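Local coordinates for bartonella effector protein (Bep) substrate of VirB T4SS (Bartonella clarridgeiae, PDB 4YK2) that is a Bartonella effector translocated by the VirB type IV secretion system, represented here by its BID domain, which probably serves as part of the secretion signal, at residues A[75-87]-A[99-113]. Residues are numbered along the deposited sequence; the frame is centred on the assembly and turned at random.
Sequences TLTNSPESFAKLA and RKQAEKNISKLVEAI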
loop_
_atom_site.group_PDB
_atom_site.type_symbol
_atom_site.label_atom_id
_atom_site.label_comp_id
_atom_site.label_asym_id
_atom_site.label_seq_id
_atom_site.Cartn_x
_atom_site.Cartn_y
_atom_site.Cartn_z
ATOM N N THR A 75 7.393 9.255 1.497
ATOM C CA THR A 75 8.330 8.573 2.390
ATOM C C THR A 75 8.607 7.161 1.884
ATOM O O THR A 75 9.748 6.705 1.886
ATOM C CB THR A 75 7.807 8.505 3.839
ATOM O OG1 THR A 75 7.737 9.834 4.374
ATOM C CG2 THR A 75 8.740 7.652 4.705
ATOM N N LEU A 76 7.572 6.480 1.408
ATOM C CA LEU A 76 7.744 5.110 0.927
ATOM C C LEU A 76 8.627 5.069 -0.324
ATOM O O LEU A 76 9.451 4.163 -0.491
ATOM C CB LEU A 76 6.382 4.474 0.634
ATOM C CG LEU A 76 6.368 2.985 0.310
ATOM C CD1 LEU A 76 7.051 2.187 1.400
ATOM C CD2 LEU A 76 4.909 2.501 0.130
ATOM N N THR A 77 8.440 6.060 -1.194
ATOM C CA THR A 77 9.180 6.171 -2.448
ATOM C C THR A 77 10.640 6.502 -2.214
ATOM O O THR A 77 11.525 5.879 -2.804
ATOM C CB THR A 77 8.571 7.256 -3.368
ATOM O OG1 THR A 77 7.240 6.868 -3.748
ATOM C CG2 THR A 77 9.430 7.465 -4.624
ATOM N N ASN A 78 10.877 7.468 -1.330
ATOM C CA ASN A 78 12.195 8.059 -1.168
ATOM C C ASN A 78 12.967 7.538 0.055
ATOM O O ASN A 78 14.190 7.552 0.056
ATOM C CB ASN A 78 12.056 9.577 -1.097
ATOM C CG ASN A 78 11.609 10.163 -2.421
ATOM O OD1 ASN A 78 12.396 10.275 -3.352
ATOM N ND2 ASN A 78 10.345 10.540 -2.506
ATOM N N SER A 79 12.260 7.079 1.083
ATOM C CA SER A 79 12.917 6.564 2.293
ATOM C C SER A 79 12.147 5.383 2.875
ATOM O O SER A 79 11.707 5.433 4.026
ATOM C CB SER A 79 13.046 7.656 3.366
ATOM O OG SER A 79 13.598 8.849 2.846
ATOM N N PRO A 80 11.982 4.307 2.091
ATOM C CA PRO A 80 11.178 3.183 2.579
ATOM C C PRO A 80 11.671 2.560 3.885
ATOM O O PRO A 80 10.848 2.055 4.648
ATOM C CB PRO A 80 11.273 2.166 1.428
ATOM C CG PRO A 80 12.502 2.549 0.689
ATOM C CD PRO A 80 12.514 4.038 0.745
ATOM N N GLU A 81 12.974 2.605 4.159
ATOM C CA GLU A 81 13.455 1.955 5.378
ATOM C C GLU A 81 13.157 2.815 6.625
ATOM O O GLU A 81 13.402 2.394 7.743
ATOM C CB GLU A 81 14.955 1.582 5.249
ATOM C CG GLU A 81 15.140 0.306 4.373
ATOM C CD GLU A 81 16.556 -0.282 4.335
ATOM O OE1 GLU A 81 17.527 0.499 4.201
ATOM O OE2 GLU A 81 16.691 -1.539 4.414
ATOM N N SER A 82 12.547 3.981 6.432
ATOM C CA SER A 82 11.923 4.703 7.548
ATOM C C SER A 82 10.846 3.849 8.206
ATOM O O SER A 82 10.631 3.933 9.410
ATOM C CB SER A 82 11.287 6.021 7.080
ATOM O OG SER A 82 12.281 6.969 6.750
ATOM N N PHE A 83 10.143 3.037 7.411
ATOM C CA PHE A 83 9.059 2.230 7.960
ATOM C C PHE A 83 9.577 0.931 8.588
ATOM O O PHE A 83 9.141 0.530 9.670
ATOM C CB PHE A 83 8.007 1.926 6.867
ATOM C CG PHE A 83 7.313 3.157 6.342
ATOM C CD1 PHE A 83 6.473 3.898 7.164
ATOM C CD2 PHE A 83 7.492 3.570 5.033
ATOM C CE1 PHE A 83 5.843 5.038 6.697
ATOM C CE2 PHE A 83 6.845 4.700 4.547
ATOM C CZ PHE A 83 6.015 5.431 5.375
ATOM N N ALA A 84 10.496 0.270 7.894
ATOM C CA ALA A 84 11.099 -0.971 8.366
ATOM C C ALA A 84 12.250 -1.302 7.442
ATOM O O ALA A 84 12.325 -0.778 6.335
ATOM C CB ALA A 84 10.083 -2.115 8.382
ATOM N N LYS A 85 13.139 -2.183 7.886
ATOM C CA LYS A 85 14.200 -2.686 7.017
ATOM C C LYS A 85 13.589 -3.402 5.809
ATOM O O LYS A 85 12.596 -4.111 5.948
ATOM C CB LYS A 85 15.117 -3.641 7.793
ATOM C CG LYS A 85 16.278 -4.169 6.977
ATOM C CD LYS A 85 17.344 -4.776 7.868
ATOM C CE LYS A 85 17.081 -6.240 8.097
ATOM N NZ LYS A 85 17.218 -6.997 6.824
ATOM N N LEU A 86 14.163 -3.207 4.627
ATOM C CA LEU A 86 13.674 -3.913 3.443
ATOM C C LEU A 86 13.992 -5.401 3.544
ATOM O O LEU A 86 14.971 -5.790 4.197
ATOM C CB LEU A 86 14.294 -3.339 2.172
ATOM C CG LEU A 86 14.005 -1.879 1.837
ATOM C CD1 LEU A 86 14.680 -1.513 0.528
ATOM C CD2 LEU A 86 12.517 -1.630 1.766
ATOM N N ALA A 87 13.173 -6.228 2.906
ATOM C CA ALA A 87 13.432 -7.664 2.852
ATOM C C ALA A 87 14.756 -7.920 2.149
ATOM O O ALA A 87 15.222 -7.086 1.377
ATOM C CB ALA A 87 12.304 -8.392 2.140
ATOM N N ARG A 99 16.608 -8.679 -1.766
ATOM C CA ARG A 99 16.637 -7.228 -1.625
ATOM C C ARG A 99 16.297 -6.544 -2.947
ATOM O O ARG A 99 15.576 -5.549 -2.969
ATOM C CB ARG A 99 18.002 -6.750 -1.133
ATOM C CG ARG A 99 18.127 -5.231 -1.068
ATOM C CD ARG A 99 17.096 -4.612 -0.120
ATOM N NE ARG A 99 17.182 -5.155 1.241
ATOM C CZ ARG A 99 17.945 -4.650 2.210
ATOM N NH1 ARG A 99 18.707 -3.583 1.983
ATOM N NH2 ARG A 99 17.952 -5.214 3.412
ATOM N N LYS A 100 16.828 -7.072 -4.044
ATOM C CA LYS A 100 16.555 -6.500 -5.356
ATOM C C LYS A 100 15.066 -6.610 -5.690
ATOM O O LYS A 100 14.481 -5.655 -6.182
ATOM C CB LYS A 100 17.416 -7.170 -6.432
ATOM C CG LYS A 100 18.913 -6.871 -6.274
ATOM C CD LYS A 100 19.729 -7.349 -7.469
ATOM C CE LYS A 100 21.177 -6.879 -7.374
ATOM N NZ LYS A 100 21.985 -7.258 -8.573
ATOM N N GLN A 101 14.443 -7.746 -5.382
ATOM C CA GLN A 101 12.998 -7.879 -5.594
ATOM C C GLN A 101 12.207 -6.926 -4.701
ATOM O O GLN A 101 11.198 -6.379 -5.134
ATOM C CB GLN A 101 12.525 -9.314 -5.353
ATOM C CG GLN A 101 12.893 -10.293 -6.467
ATOM C CD GLN A 101 12.533 -9.776 -7.856
ATOM O OE1 GLN A 101 13.410 -9.532 -8.694
ATOM N NE2 GLN A 101 11.237 -9.609 -8.107
ATOM N N ALA A 102 12.656 -6.737 -3.460
ATOM C CA ALA A 102 11.988 -5.805 -2.558
ATOM C C ALA A 102 11.964 -4.413 -3.177
ATOM O O ALA A 102 10.899 -3.783 -3.284
ATOM C CB ALA A 102 12.684 -5.774 -1.187
ATOM N N GLU A 103 13.140 -3.951 -3.607
ATOM C CA GLU A 103 13.272 -2.615 -4.181
ATOM C C GLU A 103 12.440 -2.455 -5.451
ATOM O O GLU A 103 11.822 -1.414 -5.657
ATOM C CB GLU A 103 14.746 -2.288 -4.464
ATOM C CG GLU A 103 15.539 -2.023 -3.183
ATOM C CD GLU A 103 16.981 -1.592 -3.433
ATOM O OE1 GLU A 103 17.456 -1.673 -4.587
ATOM O OE2 GLU A 103 17.639 -1.176 -2.461
ATOM N N LYS A 104 12.406 -3.492 -6.283
ATOM C CA LYS A 104 11.699 -3.413 -7.560
ATOM C C LYS A 104 10.187 -3.472 -7.399
ATOM O O LYS A 104 9.458 -3.346 -8.377
ATOM C CB LYS A 104 12.146 -4.532 -8.499
ATOM C CG LYS A 104 13.536 -4.331 -9.070
ATOM C CD LYS A 104 14.011 -5.585 -9.794
ATOM C CE LYS A 104 15.499 -5.515 -10.108
ATOM N NZ LYS A 104 15.983 -6.752 -10.784
ATOM N N ASN A 105 9.707 -3.640 -6.175
ATOM C CA ASN A 105 8.266 -3.684 -5.969
ATOM C C ASN A 105 7.733 -2.486 -5.202
ATOM O O ASN A 105 6.533 -2.371 -4.987
ATOM C CB ASN A 105 7.882 -4.987 -5.271
ATOM C CG ASN A 105 7.743 -6.131 -6.254
ATOM O OD1 ASN A 105 6.697 -6.297 -6.865
ATOM N ND2 ASN A 105 8.814 -6.895 -6.443
ATOM N N ILE A 106 8.625 -1.582 -4.805
ATOM C CA ILE A 106 8.211 -0.384 -4.093
ATOM C C ILE A 106 7.279 0.487 -4.959
ATOM O O ILE A 106 6.234 0.948 -4.486
ATOM C CB ILE A 106 9.449 0.386 -3.604
ATOM C CG1 ILE A 106 10.046 -0.354 -2.394
ATOM C CG2 ILE A 106 9.104 1.814 -3.243
ATOM C CD1 ILE A 106 11.340 0.218 -1.892
ATOM N N SER A 107 7.642 0.695 -6.225
ATOM C CA SER A 107 6.798 1.471 -7.133
ATOM C C SER A 107 5.343 0.948 -7.168
ATOM O O SER A 107 4.394 1.723 -7.033
ATOM C CB SER A 107 7.404 1.465 -8.542
ATOM O OG SER A 107 6.657 2.283 -9.419
ATOM N N LYS A 108 5.170 -0.364 -7.312
ATOM C CA LYS A 108 3.818 -0.910 -7.394
ATOM C C LYS A 108 3.112 -0.859 -6.036
ATOM O O LYS A 108 1.892 -0.705 -5.986
ATOM C CB LYS A 108 3.840 -2.339 -7.949
ATOM C CG LYS A 108 4.001 -2.416 -9.484
ATOM C CD LYS A 108 2.721 -2.020 -10.231
ATOM C CE LYS A 108 2.853 -2.224 -11.743
ATOM N NZ LYS A 108 1.540 -2.127 -12.442
ATOM N N LEU A 109 3.863 -0.956 -4.941
ATOM C CA LEU A 109 3.265 -0.813 -3.613
ATOM C C LEU A 109 2.701 0.609 -3.440
ATOM O O LEU A 109 1.579 0.793 -2.969
ATOM C CB LEU A 109 4.291 -1.133 -2.511
ATOM C CG LEU A 109 3.864 -0.959 -1.046
ATOM C CD1 LEU A 109 2.565 -1.697 -0.740
ATOM C CD2 LEU A 109 4.978 -1.430 -0.096
ATOM N N VAL A 110 3.472 1.613 -3.842
ATOM C CA VAL A 110 2.988 2.995 -3.814
ATOM C C VAL A 110 1.703 3.161 -4.661
ATOM O O VAL A 110 0.740 3.804 -4.232
ATOM C CB VAL A 110 4.107 3.958 -4.279
ATOM C CG1 VAL A 110 3.585 5.375 -4.477
ATOM C CG2 VAL A 110 5.298 3.922 -3.274
ATOM N N GLU A 111 1.678 2.573 -5.852
ATOM C CA GLU A 111 0.496 2.695 -6.708
ATOM C C GLU A 111 -0.724 2.062 -6.068
ATOM O O GLU A 111 -1.827 2.593 -6.163
ATOM C CB GLU A 111 0.735 2.061 -8.077
ATOM C CG GLU A 111 1.692 2.838 -8.947
ATOM C CD GLU A 111 1.707 2.338 -10.380
ATOM O OE1 GLU A 111 0.655 1.854 -10.863
ATOM O OE2 GLU A 111 2.774 2.424 -11.016
ATOM N N ALA A 112 -0.532 0.929 -5.407
ATOM C CA ALA A 112 -1.658 0.236 -4.796
ATOM C C ALA A 112 -2.212 1.046 -3.628
ATOM O O ALA A 112 -3.418 1.073 -3.398
ATOM C CB ALA A 112 -1.252 -1.146 -4.345
ATOM N N ILE A 113 -1.329 1.734 -2.910
ATOM C CA ILE A 113 -1.757 2.593 -1.814
ATOM C C ILE A 113 -2.531 3.799 -2.350
ATOM O O ILE A 113 -3.538 4.202 -1.764
ATOM C CB ILE A 113 -0.547 3.021 -0.951
ATOM C CG1 ILE A 113 -0.031 1.822 -0.153
ATOM C CG2 ILE A 113 -0.920 4.167 -0.006
ATOM C CD1 ILE A 113 1.330 2.075 0.518
HETATM O O HOH W 1 19.677 -3.164 5.076
#
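R99 meets the backbone of L86 and A87 with its guanidinium group, a worked example of how one arginine ties an irregular connection to a helix. Its NE donates to A87 O at 2.8 Å, with an N-H...O angle of 157°; the oxygen lies close to the guanidinium plane, whereas NE stands above the carbonyl plane. A second bond, from R99 NH2 to L86 O, is weak, and NH2 also reaches G88 O, so three successive carbonyls bind one side chain. Bends at chi2 and chi3 fold the arginine chain back toward the loop.

Charge adds a looser layer. E81 OE2 lies over a guanidinium face 3.8 Å from R99 NH1, a long salt bridge in which no N-H points at the oxygen. The same OE2 takes a straight bond from L86 N at 3.0 Å.

Apolar packing follows. L86 CB lies over the same guanidinium face as E81 OE2, offset toward the rim and 3.5 Å from R99 NE, while L86 CD1 reaches E103 CG, whose carboxylate forms a salt bridge with K95. L76 CD2 enters between L109, V110 and I113, 3.6 Å from I113 CD1; L76 CG, anti to its own backbone N (chi1 -172°), directs the branch there. I106 CD1 abuts the proline ring, 3.7 Å from P80 CG, and the T77 hydroxyl, hydrogen-bonded to S73 O, lies against V110 CG2.

The contact joins the end of helix 69-78 and the loop after it to helices 97-103 and 106-123. Helix 21-49 packs against N105 and A112, I62 of helix 56-64 touches I113, and the antiparallel hairpin of strands 90-91 and 94-95 connects the two segments along the chain, within the BID domain's four-helix bundle topped with a hook.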